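Local coordinates for beta-N-acetylhexosaminidase (Bacteroides fragilis, PDB 4PYS), which probably hydrolyses terminal beta-linked N-acetylhexosamine units from the non-reducing ends of glycans, as many family 20 glycoside hydrolases do, at residues Gly79-Val84 and Ile90-Asp95; Leu106-Thr111 and Leu478-Trp483; Gly194-Gly199 and Gly440-Met445; Leu414-Tyr419 and Ala458-His463. All coordinates share one frame; numbering follows the deposited sequence.

Contact 1. Residues Gly79-Val84 and Ile90-Asp95; sequences GYRIRV and IVEAAD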
# COMPACT_ATOMS: atom_id res chain seq x y z
N GLY A 79 -17.10 -7.66 -0.98
CA GLY A 79 -17.57 -8.72 -0.10
C GLY A 79 -17.71 -10.05 -0.81
O GLY A 79 -17.81 -10.10 -2.03
N TYR A 80 -17.73 -11.14 -0.04
CA TYR A 80 -17.93 -12.45 -0.65
C TYR A 80 -18.65 -13.37 0.32
O TYR A 80 -18.75 -13.07 1.52
CB TYR A 80 -16.59 -13.06 -1.08
CG TYR A 80 -15.70 -13.37 0.10
CD1 TYR A 80 -14.81 -12.41 0.59
CD2 TYR A 80 -15.75 -14.61 0.73
CE1 TYR A 80 -14.01 -12.69 1.70
CE2 TYR A 80 -14.95 -14.89 1.83
CZ TYR A 80 -14.09 -13.93 2.30
OH TYR A 80 -13.31 -14.21 3.40
N ARG A 81 -19.16 -14.48 -0.20
CA ARG A 81 -19.69 -15.54 0.64
C ARG A 81 -19.13 -16.84 0.09
O ARG A 81 -19.05 -17.03 -1.13
CB ARG A 81 -21.22 -15.55 0.58
CG ARG A 81 -21.88 -16.62 1.45
CD ARG A 81 -23.39 -16.65 1.26
NE ARG A 81 -24.01 -15.36 1.59
CZ ARG A 81 -24.41 -14.47 0.68
NH1 ARG A 81 -24.28 -14.73 -0.61
NH2 ARG A 81 -24.95 -13.32 1.07
N ILE A 82 -18.70 -17.71 1.00
CA ILE A 82 -18.25 -19.05 0.62
C ILE A 82 -19.12 -20.05 1.34
O ILE A 82 -19.29 -19.95 2.55
CB ILE A 82 -16.80 -19.30 1.07
CG1 ILE A 82 -15.81 -18.37 0.35
CG2 ILE A 82 -16.41 -20.76 0.80
CD1 ILE A 82 -14.36 -18.47 0.87
N ARG A 83 -19.70 -21.00 0.61
CA ARG A 83 -20.37 -22.13 1.24
C ARG A 83 -19.69 -23.40 0.79
O ARG A 83 -19.66 -23.70 -0.40
CB ARG A 83 -21.86 -22.19 0.87
CG ARG A 83 -22.71 -21.13 1.54
CD ARG A 83 -24.12 -21.14 0.98
NE ARG A 83 -24.18 -20.44 -0.30
CZ ARG A 83 -25.16 -20.58 -1.18
NH1 ARG A 83 -26.17 -21.41 -0.91
NH2 ARG A 83 -25.15 -19.90 -2.32
N VAL A 84 -19.10 -24.12 1.75
CA VAL A 84 -18.55 -25.44 1.48
C VAL A 84 -19.52 -26.47 2.03
O VAL A 84 -19.81 -26.46 3.23
CB VAL A 84 -17.17 -25.62 2.16
CG1 VAL A 84 -16.64 -27.04 1.94
CG2 VAL A 84 -16.17 -24.60 1.65
N ILE A 90 -19.73 -23.19 -3.23
CA ILE A 90 -20.33 -22.08 -3.94
C ILE A 90 -19.68 -20.81 -3.45
O ILE A 90 -19.75 -20.49 -2.26
CB ILE A 90 -21.82 -22.00 -3.69
CG1 ILE A 90 -22.49 -23.28 -4.17
CG2 ILE A 90 -22.44 -20.80 -4.42
CD1 ILE A 90 -23.91 -23.38 -3.76
N VAL A 91 -19.04 -20.09 -4.36
CA VAL A 91 -18.41 -18.82 -4.01
C VAL A 91 -19.22 -17.71 -4.65
O VAL A 91 -19.48 -17.74 -5.86
CB VAL A 91 -16.97 -18.73 -4.55
CG1 VAL A 91 -16.32 -17.42 -4.09
CG2 VAL A 91 -16.14 -19.92 -4.07
N GLU A 92 -19.64 -16.75 -3.85
CA GLU A 92 -20.39 -15.61 -4.37
C GLU A 92 -19.66 -14.31 -4.07
O GLU A 92 -19.04 -14.19 -3.01
CB GLU A 92 -21.78 -15.55 -3.76
CG GLU A 92 -22.66 -16.71 -4.14
CD GLU A 92 -23.90 -16.77 -3.30
OE1 GLU A 92 -23.81 -17.13 -2.11
OE2 GLU A 92 -24.97 -16.45 -3.84
N ALA A 93 -19.76 -13.35 -4.98
CA ALA A 93 -19.16 -12.03 -4.77
C ALA A 93 -19.93 -10.98 -5.53
O ALA A 93 -20.62 -11.30 -6.50
CB ALA A 93 -17.69 -12.03 -5.20
N ALA A 94 -19.85 -9.72 -5.12
CA ALA A 94 -20.51 -8.66 -5.89
C ALA A 94 -19.62 -8.14 -7.01
O ALA A 94 -20.10 -7.53 -7.97
CB ALA A 94 -20.97 -7.52 -4.98
N ASP A 95 -18.32 -8.36 -6.88
CA ASP A 95 -17.36 -7.83 -7.86
C ASP A 95 -16.10 -8.69 -7.86
O ASP A 95 -15.96 -9.60 -7.05
CB ASP A 95 -17.02 -6.37 -7.52
CG ASP A 95 -16.67 -6.17 -6.05
OD1 ASP A 95 -15.83 -6.92 -5.52
OD2 ASP A 95 -17.27 -5.28 -5.40
O HOH W 1 -22.01 -18.90 -1.14

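Contact 2. Residues Leu106-Thr111 and Leu478-Trp483; sequences LRQWNT and LSKQLW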
# COMPACT_ATOMS: atom_id res chain seq x y z
N LEU A 106 -9.94 -19.19 0.92
CA LEU A 106 -9.85 -20.61 0.59
C LEU A 106 -8.42 -21.12 0.77
O LEU A 106 -8.21 -22.25 1.22
CB LEU A 106 -10.33 -20.88 -0.85
CG LEU A 106 -11.84 -20.81 -1.09
CD1 LEU A 106 -12.14 -20.91 -2.59
CD2 LEU A 106 -12.55 -21.93 -0.34
N ARG A 107 -7.43 -20.29 0.43
CA ARG A 107 -6.03 -20.66 0.62
C ARG A 107 -5.75 -21.06 2.06
O ARG A 107 -5.05 -22.05 2.31
CB ARG A 107 -5.12 -19.47 0.32
CG ARG A 107 -4.85 -19.19 -1.12
CD ARG A 107 -3.93 -17.97 -1.22
NE ARG A 107 -2.53 -18.27 -0.90
CZ ARG A 107 -1.58 -17.34 -0.82
NH1 ARG A 107 -1.90 -16.06 -1.01
NH2 ARG A 107 -0.33 -17.67 -0.55
N GLN A 108 -6.28 -20.28 3.00
CA GLN A 108 -6.05 -20.52 4.42
C GLN A 108 -7.01 -21.54 5.02
O GLN A 108 -6.73 -22.10 6.07
CB GLN A 108 -6.14 -19.20 5.19
CG GLN A 108 -5.00 -18.26 4.85
CD GLN A 108 -5.00 -17.01 5.71
OE1 GLN A 108 -5.29 -17.05 6.90
NE2 GLN A 108 -4.66 -15.88 5.09
N TRP A 109 -8.13 -21.78 4.35
CA TRP A 109 -9.13 -22.68 4.88
C TRP A 109 -8.80 -24.15 4.55
O TRP A 109 -9.20 -25.05 5.27
CB TRP A 109 -10.53 -22.29 4.37
CG TRP A 109 -11.65 -22.97 5.10
CD1 TRP A 109 -12.50 -23.92 4.62
CD2 TRP A 109 -12.04 -22.73 6.46
NE1 TRP A 109 -13.39 -24.30 5.60
CE2 TRP A 109 -13.13 -23.58 6.74
CE3 TRP A 109 -11.58 -21.87 7.47
CZ2 TRP A 109 -13.76 -23.60 8.00
CZ3 TRP A 109 -12.20 -21.90 8.71
CH2 TRP A 109 -13.28 -22.75 8.96
N ASN A 110 -8.07 -24.36 3.46
CA ASN A 110 -7.57 -25.69 3.12
C ASN A 110 -6.76 -26.26 4.30
O ASN A 110 -5.88 -25.57 4.83
CB ASN A 110 -6.68 -25.57 1.88
CG ASN A 110 -5.99 -26.87 1.52
OD1 ASN A 110 -6.53 -27.96 1.73
ND2 ASN A 110 -4.78 -26.77 0.98
N THR A 111 -7.06 -27.49 4.72
CA THR A 111 -6.38 -28.04 5.89
C THR A 111 -4.91 -28.35 5.63
O THR A 111 -4.08 -28.27 6.53
CB THR A 111 -7.04 -29.33 6.40
OG1 THR A 111 -6.67 -30.42 5.55
CG2 THR A 111 -8.55 -29.20 6.44
N LEU A 478 0.23 -16.77 16.18
CA LEU A 478 1.16 -17.88 16.40
C LEU A 478 0.71 -19.16 15.69
O LEU A 478 1.54 -19.93 15.21
CB LEU A 478 1.32 -18.13 17.90
CG LEU A 478 1.92 -16.96 18.69
CD1 LEU A 478 2.10 -17.39 20.14
CD2 LEU A 478 3.26 -16.52 18.09
N SER A 479 -0.61 -19.38 15.62
CA SER A 479 -1.15 -20.58 14.99
C SER A 479 -1.02 -20.56 13.48
O SER A 479 -0.98 -21.63 12.84
CB SER A 479 -2.63 -20.74 15.36
OG SER A 479 -2.75 -20.97 16.74
N LYS A 480 -0.96 -19.37 12.90
CA LYS A 480 -0.88 -19.23 11.46
C LYS A 480 0.56 -19.01 11.00
O LYS A 480 0.84 -19.04 9.79
CB LYS A 480 -1.77 -18.07 11.00
CG LYS A 480 -2.40 -18.26 9.63
CD LYS A 480 -3.34 -19.45 9.64
CE LYS A 480 -3.84 -19.75 8.26
NZ LYS A 480 -4.67 -20.98 8.24
N GLN A 481 1.47 -18.80 11.94
CA GLN A 481 2.83 -18.38 11.61
C GLN A 481 3.54 -19.28 10.60
O GLN A 481 4.10 -18.77 9.62
CB GLN A 481 3.69 -18.25 12.88
CG GLN A 481 5.16 -17.91 12.59
CD GLN A 481 5.98 -17.73 13.86
OE1 GLN A 481 5.44 -17.67 14.96
NE2 GLN A 481 7.29 -17.63 13.70
N LEU A 482 3.55 -20.59 10.83
CA LEU A 482 4.28 -21.46 9.91
C LEU A 482 3.67 -21.43 8.51
O LEU A 482 4.39 -21.48 7.51
CB LEU A 482 4.39 -22.88 10.46
CG LEU A 482 5.40 -23.82 9.81
CD1 LEU A 482 6.75 -23.15 9.57
CD2 LEU A 482 5.57 -25.04 10.69
N TRP A 483 2.34 -21.33 8.41
CA TRP A 483 1.71 -21.20 7.10
C TRP A 483 2.20 -19.94 6.37
O TRP A 483 2.52 -19.99 5.18
CB TRP A 483 0.17 -21.19 7.17
CG TRP A 483 -0.44 -21.14 5.76
CD1 TRP A 483 -0.64 -22.19 4.92
CD2 TRP A 483 -0.88 -19.96 5.05
NE1 TRP A 483 -1.18 -21.75 3.72
CE2 TRP A 483 -1.34 -20.39 3.78
CE3 TRP A 483 -0.93 -18.60 5.36
CZ2 TRP A 483 -1.85 -19.50 2.83
CZ3 TRP A 483 -1.43 -17.71 4.41
CH2 TRP A 483 -1.88 -18.17 3.16
O HOH W 2 -3.48 -22.15 6.40

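Contact 3. Residues Gly194-Gly199 and Gly440-Met445; sequences GPEQQG and GVTESM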
# COMPACT_ATOMS: atom_id res chain seq x y z
N GLY A 194 25.26 3.18 -1.53
CA GLY A 194 25.25 2.07 -0.59
C GLY A 194 24.69 0.80 -1.19
O GLY A 194 24.24 0.80 -2.34
N PRO A 195 24.71 -0.29 -0.41
CA PRO A 195 24.20 -1.60 -0.83
C PRO A 195 22.78 -1.50 -1.35
O PRO A 195 21.92 -0.93 -0.68
CB PRO A 195 24.21 -2.40 0.47
CG PRO A 195 25.33 -1.80 1.26
CD PRO A 195 25.27 -0.33 0.95
N GLU A 196 22.56 -2.06 -2.54
CA GLU A 196 21.23 -2.10 -3.14
C GLU A 196 20.60 -0.71 -3.35
O GLU A 196 19.39 -0.58 -3.32
CB GLU A 196 20.28 -3.01 -2.34
CG GLU A 196 20.75 -4.46 -2.29
CD GLU A 196 19.87 -5.35 -1.43
OE1 GLU A 196 18.77 -4.92 -1.03
OE2 GLU A 196 20.28 -6.50 -1.15
N GLN A 197 21.42 0.31 -3.59
CA GLN A 197 20.85 1.64 -3.83
C GLN A 197 20.82 2.05 -5.31
O GLN A 197 20.45 3.18 -5.63
CB GLN A 197 21.55 2.71 -2.97
CG GLN A 197 21.17 2.61 -1.48
CD GLN A 197 21.63 3.80 -0.67
OE1 GLN A 197 22.77 4.25 -0.79
NE2 GLN A 197 20.75 4.32 0.18
N GLN A 198 21.19 1.13 -6.19
CA GLN A 198 21.26 1.43 -7.62
C GLN A 198 20.22 0.64 -8.41
O GLN A 198 20.04 -0.55 -8.19
CB GLN A 198 22.66 1.13 -8.18
CG GLN A 198 23.81 1.75 -7.38
CD GLN A 198 24.12 0.98 -6.10
OE1 GLN A 198 23.93 -0.23 -6.03
NE2 GLN A 198 24.57 1.70 -5.07
N GLY A 199 19.52 1.32 -9.32
CA GLY A 199 18.60 0.63 -10.21
C GLY A 199 17.26 1.32 -10.32
O GLY A 199 16.90 2.13 -9.46
N GLY A 440 19.51 2.18 5.37
CA GLY A 440 20.06 1.04 4.65
C GLY A 440 19.35 -0.28 4.87
O GLY A 440 20.00 -1.32 5.03
N VAL A 441 18.02 -0.26 4.88
CA VAL A 441 17.23 -1.49 4.98
C VAL A 441 17.21 -2.19 3.62
O VAL A 441 16.48 -1.80 2.71
CB VAL A 441 15.80 -1.20 5.45
CG1 VAL A 441 14.95 -2.49 5.46
CG2 VAL A 441 15.83 -0.57 6.84
N THR A 442 18.03 -3.23 3.48
CA THR A 442 18.13 -3.99 2.25
C THR A 442 17.01 -5.02 2.21
O THR A 442 16.26 -5.15 3.18
CB THR A 442 19.47 -4.71 2.16
OG1 THR A 442 19.60 -5.57 3.30
CG2 THR A 442 20.63 -3.71 2.16
N GLU A 443 16.89 -5.75 1.11
CA GLU A 443 15.75 -6.67 0.94
C GLU A 443 15.69 -7.74 2.03
O GLU A 443 14.59 -8.11 2.48
CB GLU A 443 15.83 -7.36 -0.43
CG GLU A 443 15.64 -6.43 -1.62
CD GLU A 443 15.54 -7.18 -2.93
OE1 GLU A 443 15.11 -8.36 -2.91
OE2 GLU A 443 15.88 -6.60 -3.98
N SER A 444 16.85 -8.24 2.43
CA SER A 444 16.92 -9.31 3.44
C SER A 444 16.48 -8.85 4.83
O SER A 444 16.33 -9.67 5.75
CB SER A 444 18.33 -9.87 3.52
OG SER A 444 19.23 -8.88 3.98
N MSE A 445 16.30 -7.54 4.98
CA MSE A 445 15.97 -6.93 6.28
C MSE A 445 14.51 -6.55 6.39
O MSE A 445 14.05 -6.11 7.45
CB MSE A 445 16.86 -5.70 6.51
CG MSE A 445 18.30 -6.04 6.74
SE MSE A 445 19.45 -4.47 6.61
CE MSE A 445 18.61 -3.39 7.92
O HOH W 3 19.33 -7.97 0.87

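Contact 4. Residues Leu414-Tyr419 and Ala458-His463; sequences LRNPSY and AEQMWH. With GOL (glycerol), chain D.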
# COMPACT_ATOMS: atom_id res chain seq x y z
N LEU A 414 -3.30 -2.55 20.43
CA LEU A 414 -4.09 -1.98 21.52
C LEU A 414 -4.17 -0.45 21.49
O LEU A 414 -5.07 0.11 22.09
CB LEU A 414 -3.50 -2.39 22.88
CG LEU A 414 -3.46 -3.87 23.21
CD1 LEU A 414 -2.74 -4.06 24.54
CD2 LEU A 414 -4.88 -4.42 23.27
N ARG A 415 -3.22 0.22 20.83
CA ARG A 415 -3.09 1.67 21.02
C ARG A 415 -2.83 2.45 19.73
O ARG A 415 -2.23 3.53 19.76
CB ARG A 415 -2.00 1.97 22.07
CG ARG A 415 -2.43 1.65 23.52
CD ARG A 415 -1.28 1.82 24.54
NE ARG A 415 -0.19 0.87 24.32
CZ ARG A 415 -0.17 -0.37 24.81
NH1 ARG A 415 -1.17 -0.82 25.55
NH2 ARG A 415 0.86 -1.16 24.55
N ASN A 416 -3.30 1.93 18.60
CA ASN A 416 -3.03 2.55 17.29
C ASN A 416 -3.97 3.72 17.01
O ASN A 416 -5.17 3.51 16.85
CB ASN A 416 -3.20 1.49 16.20
CG ASN A 416 -2.72 1.95 14.84
OD1 ASN A 416 -2.13 3.03 14.70
ND2 ASN A 416 -2.97 1.14 13.83
N PRO A 417 -3.42 4.94 16.93
CA PRO A 417 -4.26 6.11 16.62
C PRO A 417 -4.98 5.99 15.28
O PRO A 417 -6.02 6.62 15.09
CB PRO A 417 -3.25 7.26 16.56
CG PRO A 417 -2.11 6.81 17.42
CD PRO A 417 -2.02 5.33 17.18
N SER A 418 -4.42 5.19 14.37
CA SER A 418 -5.01 5.04 13.04
C SER A 418 -6.18 4.06 12.99
O SER A 418 -6.90 4.00 12.00
CB SER A 418 -3.94 4.65 12.02
OG SER A 418 -3.12 5.77 11.72
N TYR A 419 -6.37 3.31 14.07
CA TYR A 419 -7.50 2.39 14.16
C TYR A 419 -8.67 3.07 14.86
O TYR A 419 -8.61 3.34 16.07
CB TYR A 419 -7.09 1.10 14.89
CG TYR A 419 -8.23 0.11 15.02
CD1 TYR A 419 -9.04 -0.19 13.93
CD2 TYR A 419 -8.50 -0.51 16.23
CE1 TYR A 419 -10.11 -1.10 14.05
CE2 TYR A 419 -9.56 -1.42 16.36
CZ TYR A 419 -10.35 -1.71 15.25
OH TYR A 419 -11.39 -2.62 15.37
N ALA A 458 -3.48 -5.35 9.24
CA ALA A 458 -4.45 -5.97 8.32
C ALA A 458 -5.74 -6.32 9.02
O ALA A 458 -6.82 -6.19 8.45
CB ALA A 458 -3.86 -7.23 7.68
N GLU A 459 -5.65 -6.76 10.27
CA GLU A 459 -6.85 -7.08 11.05
C GLU A 459 -7.68 -5.82 11.29
O GLU A 459 -8.91 -5.81 11.15
CB GLU A 459 -6.42 -7.71 12.39
CG GLU A 459 -7.57 -8.19 13.27
CD GLU A 459 -8.10 -9.54 12.85
OE1 GLU A 459 -7.66 -10.06 11.81
OE2 GLU A 459 -8.97 -10.09 13.56
N GLN A 460 -7.00 -4.74 11.66
CA GLN A 460 -7.70 -3.47 11.92
C GLN A 460 -8.34 -2.92 10.65
O GLN A 460 -9.42 -2.32 10.70
CB GLN A 460 -6.69 -2.47 12.51
CG GLN A 460 -6.37 -2.81 13.98
CD GLN A 460 -5.23 -2.00 14.55
OE1 GLN A 460 -4.50 -1.33 13.82
NE2 GLN A 460 -5.05 -2.07 15.86
N MSE A 461 -7.68 -3.13 9.51
CA MSE A 461 -8.23 -2.66 8.24
C MSE A 461 -9.44 -3.45 7.80
O MSE A 461 -10.42 -2.89 7.30
CB MSE A 461 -7.17 -2.79 7.15
CG MSE A 461 -6.00 -1.80 7.27
SE MSE A 461 -4.61 -2.34 6.04
CE MSE A 461 -3.21 -1.09 6.64
N TRP A 462 -9.37 -4.77 7.94
CA TRP A 462 -10.41 -5.63 7.35
C TRP A 462 -11.52 -6.05 8.31
O TRP A 462 -12.72 -5.92 8.01
CB TRP A 462 -9.77 -6.89 6.72
CG TRP A 462 -10.83 -7.80 6.17
CD1 TRP A 462 -11.58 -8.72 6.86
CD2 TRP A 462 -11.28 -7.85 4.81
NE1 TRP A 462 -12.48 -9.33 6.01
CE2 TRP A 462 -12.30 -8.82 4.74
CE3 TRP A 462 -10.90 -7.18 3.64
CZ2 TRP A 462 -12.96 -9.13 3.55
CZ3 TRP A 462 -11.56 -7.49 2.45
CH2 TRP A 462 -12.58 -8.46 2.41
N HIS A 463 -11.14 -6.57 9.47
CA HIS A 463 -12.11 -7.19 10.39
C HIS A 463 -13.10 -6.16 10.93
O HIS A 463 -12.72 -5.02 11.24
CB HIS A 463 -11.35 -7.87 11.54
CG HIS A 463 -12.24 -8.50 12.57
ND1 HIS A 463 -12.09 -8.26 13.92
CD2 HIS A 463 -13.27 -9.38 12.46
CE1 HIS A 463 -13.00 -8.95 14.60
NE2 HIS A 463 -13.73 -9.64 13.74
C1 GOL D . -9.66 -5.78 15.90
O1 GOL D . -10.14 -6.20 14.63
C2 GOL D . -10.79 -5.99 16.92
O2 GOL D . -11.96 -5.32 16.50
C3 GOL D . -10.37 -5.47 18.30
O3 GOL D . -9.93 -4.13 18.21
O HOH W 4 -11.13 -4.28 13.13

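Contact 1. Residues Gly79-Val84 and Ile90-Asp95
Ile90 and Arg83 start the pairing, trading two backbone hydrogen bonds (Ile90 N to Arg83 O and Arg83 N to Ile90 O, each 2.9 Å). Above this pair the Arg83 chain bends at chi3 (-80°), which brings its guanidinium over Ile90, with CD1 of the isoleucine against one face near the rim. Val91 stands opposite Ile82 in a non-hydrogen-bonded pair, and its side chain goes to the other face of the sheet, where Ala102 of helix 96-109 receives it. Glu92 is the polar centre. Its N and O bond to Arg81 O and N, both at 2.8 Å. OE1 has three partners from the hairpin and its water: a salt bridge from Arg81 NH1 at 2.9 Å, a salt bridge with a weak hydrogen bond from Arg83 NH2 at 3.1 Å, and a water that also joins Arg83 NE to Ile90 O. A glycerol, probably from the crystallisation liquor, is a fourth. Arg81 and Glu92 run alongside one another; NH1 meets OE1 within its guanidinium plane but from above the carboxylate, 66° out of it. Asp72 takes a second salt bridge from the same NH1. Ala93 pairs with Tyr80, CB to CB 4.4 Å; the tyrosine OH bonds Ser105. Asp95 is the N-cap of helix 96-109, its OD1 bonded to Gly98 N. This is an antiparallel beta hairpin within the mixed sheet of the family 20 domain 2: one face, with Tyr80, Ile82, Val91 and Ala93, is largely apolar under a helix, and the other carries an arginine-glutamate network.

Contact 2. Residues Leu106-Thr111 and Leu478-Trp483
Gln108, in the last turn of helix 96-109, and Trp483 of helix 470-486 mark the closest backbone approach, CA to CA 8.2 Å, so long side chains have to span the gap; the second helix is kinked here, the N atoms of Leu482 and Trp483 lacking bonds to the preceding turn. With CG anti to its backbone N (chi1 -177°), Trp483 reaches across and lays its six-membered ring beneath Gln108. CG of the glutamine sits over the ring face, 3.8 Å from the centroid and 22° off the normal, a CH-pi contact. Beyond it the Gln108 amide is turned 39° from the indole, and OE1 receives a hydrogen bond from Met12 N. Arg107 meets the same ring at its rim: NE lies near the indole plane, 4.0 Å from Trp483 CZ2, and CH2 comes up against one face of the guanidinium. Gln104 and Gln487 take hydrogen bonds from the ends of that guanidinium, NH1 and NH2 respectively. Lys480, bent at chi2, passes CE 3.4 Å from Gln108 OE1 and gives NZ to Gln108 O at 3.2 Å; a water bridges the same two atoms, and Ile10 O is a further acceptor for the ammonium. The contact thus ties the C-terminal end of helix 96-109 to helix 470-486, with Met158 of helix 146-158 touching both Arg107 and Trp483 and the N-terminal residues Ile10 and Met12 lying alongside.

Contact 3. Residues Gly194-Gly199 and Gly440-Met445
Glu196 reaches across to Thr442 and Glu443, joining two surface loops of the family 20 catalytic TIM barrel: one between helices 183-186 and 203-214, the other after strand 428-435. It starts from a type II turn, Gly194 to Gln197. Beyond CB the glutamate runs straight out (chi2 176°) and crosses Thr442 at about a right angle. OE1 uses its syn lone pair to accept from Glu443 N, 3.0 Å and nearly straight at 162°. The same oxygen rests 3.3 Å from Thr442 CB, and Pro195 CB touches CG2 more loosely. Thr442 chi1 of 58° puts OG1 between the backbone N and carbonyl carbon, leaving CB and CG2 to face the glutamate. One carboxylate thus serves two successive backbone N-H groups, Glu443 directly and Ser444 through a water on OE2. Glu443 brings a like charge close, OE2 4.5 Å from Glu196 OE1, but Thr148 OG1 and Lys145 N bind its carboxylate, probably easing the repulsion. The extended Gln197 side chain lies back along the turn, and OE1 accepts from Gly194 N at 2.8 Å. Gly194 O itself accepts twice, from Gln197 N and, at 2.9 Å, from Gln198 NE2, from opposite faces of the carbonyl plane.

Contact 4. Residues Leu414-Tyr419 and Ala458-His463
Gln460 runs its side-chain amide parallel to the Tyr419 ring, the planes only 8° apart, shifted toward the ring's CB end. The stack belongs to the catalytic TIM barrel, joining the turn 416-419 to helix 453-462. CG of the glutamine is over the ring face, 3.7 Å from the centroid, as a CH-pi contact; CB comes within 3.6 Å of Tyr419 CD1, and CD lies against Tyr419 CB. Both polar ends of the amide are engaged. OE1 accepts from Asn416 ND2 at 2.9 Å, a nearly straight bond (165°) lying in the plane of the asparagine amide, while NE2 donates to Val412 O. That fixes the flat group's rotation, and Met431 of strand 428-435 packs against both Asn416 and Gln460. Asn416 OD1 meanwhile accepts from Ser418 N, an Asx turn within the type I turn from Asn416 to Tyr419; the donor stands above the carbonyl plane. Tyr419 chi1 is 180°, which swings the ring away from its own backbone N and carries it past the glutamine to a glycerol, probably left from crystallisation. The glycerol is also hydrogen-bonded to Asn466 O. A water joins Tyr419 OH at 2.8 Å to His463 O at 2.6 Å and to glycerol O1. That same O1 lies near the imidazole plane of His463, 2.9 Å from ND1 in a hydrogen bond whose donor could be either atom.

Overall arrangement
Contacts 2 and 4 are buried, contact 1 is partly buried and contact 3 lies at the surface. The hairpin of contact 1 leads directly into the helix used by contact 2, and the two touch through Ile82 CD1 and Leu106 CG. Contact 1 also meets contact 4, Tyr80 against Trp462, where domain 2 abuts the barrel. Contact 2 ties that domain to helix 470-486, near the C-terminus, which follows the helix of contact 4 in the chain. Contact 3 is remote, its centre about 41 Å from that of contact 1. Regular strand pairing appears in contact 1 alone; glutamine CH-pi packing recurs in the buried pair, whereas contact 3 depends on one carboxylate and a water.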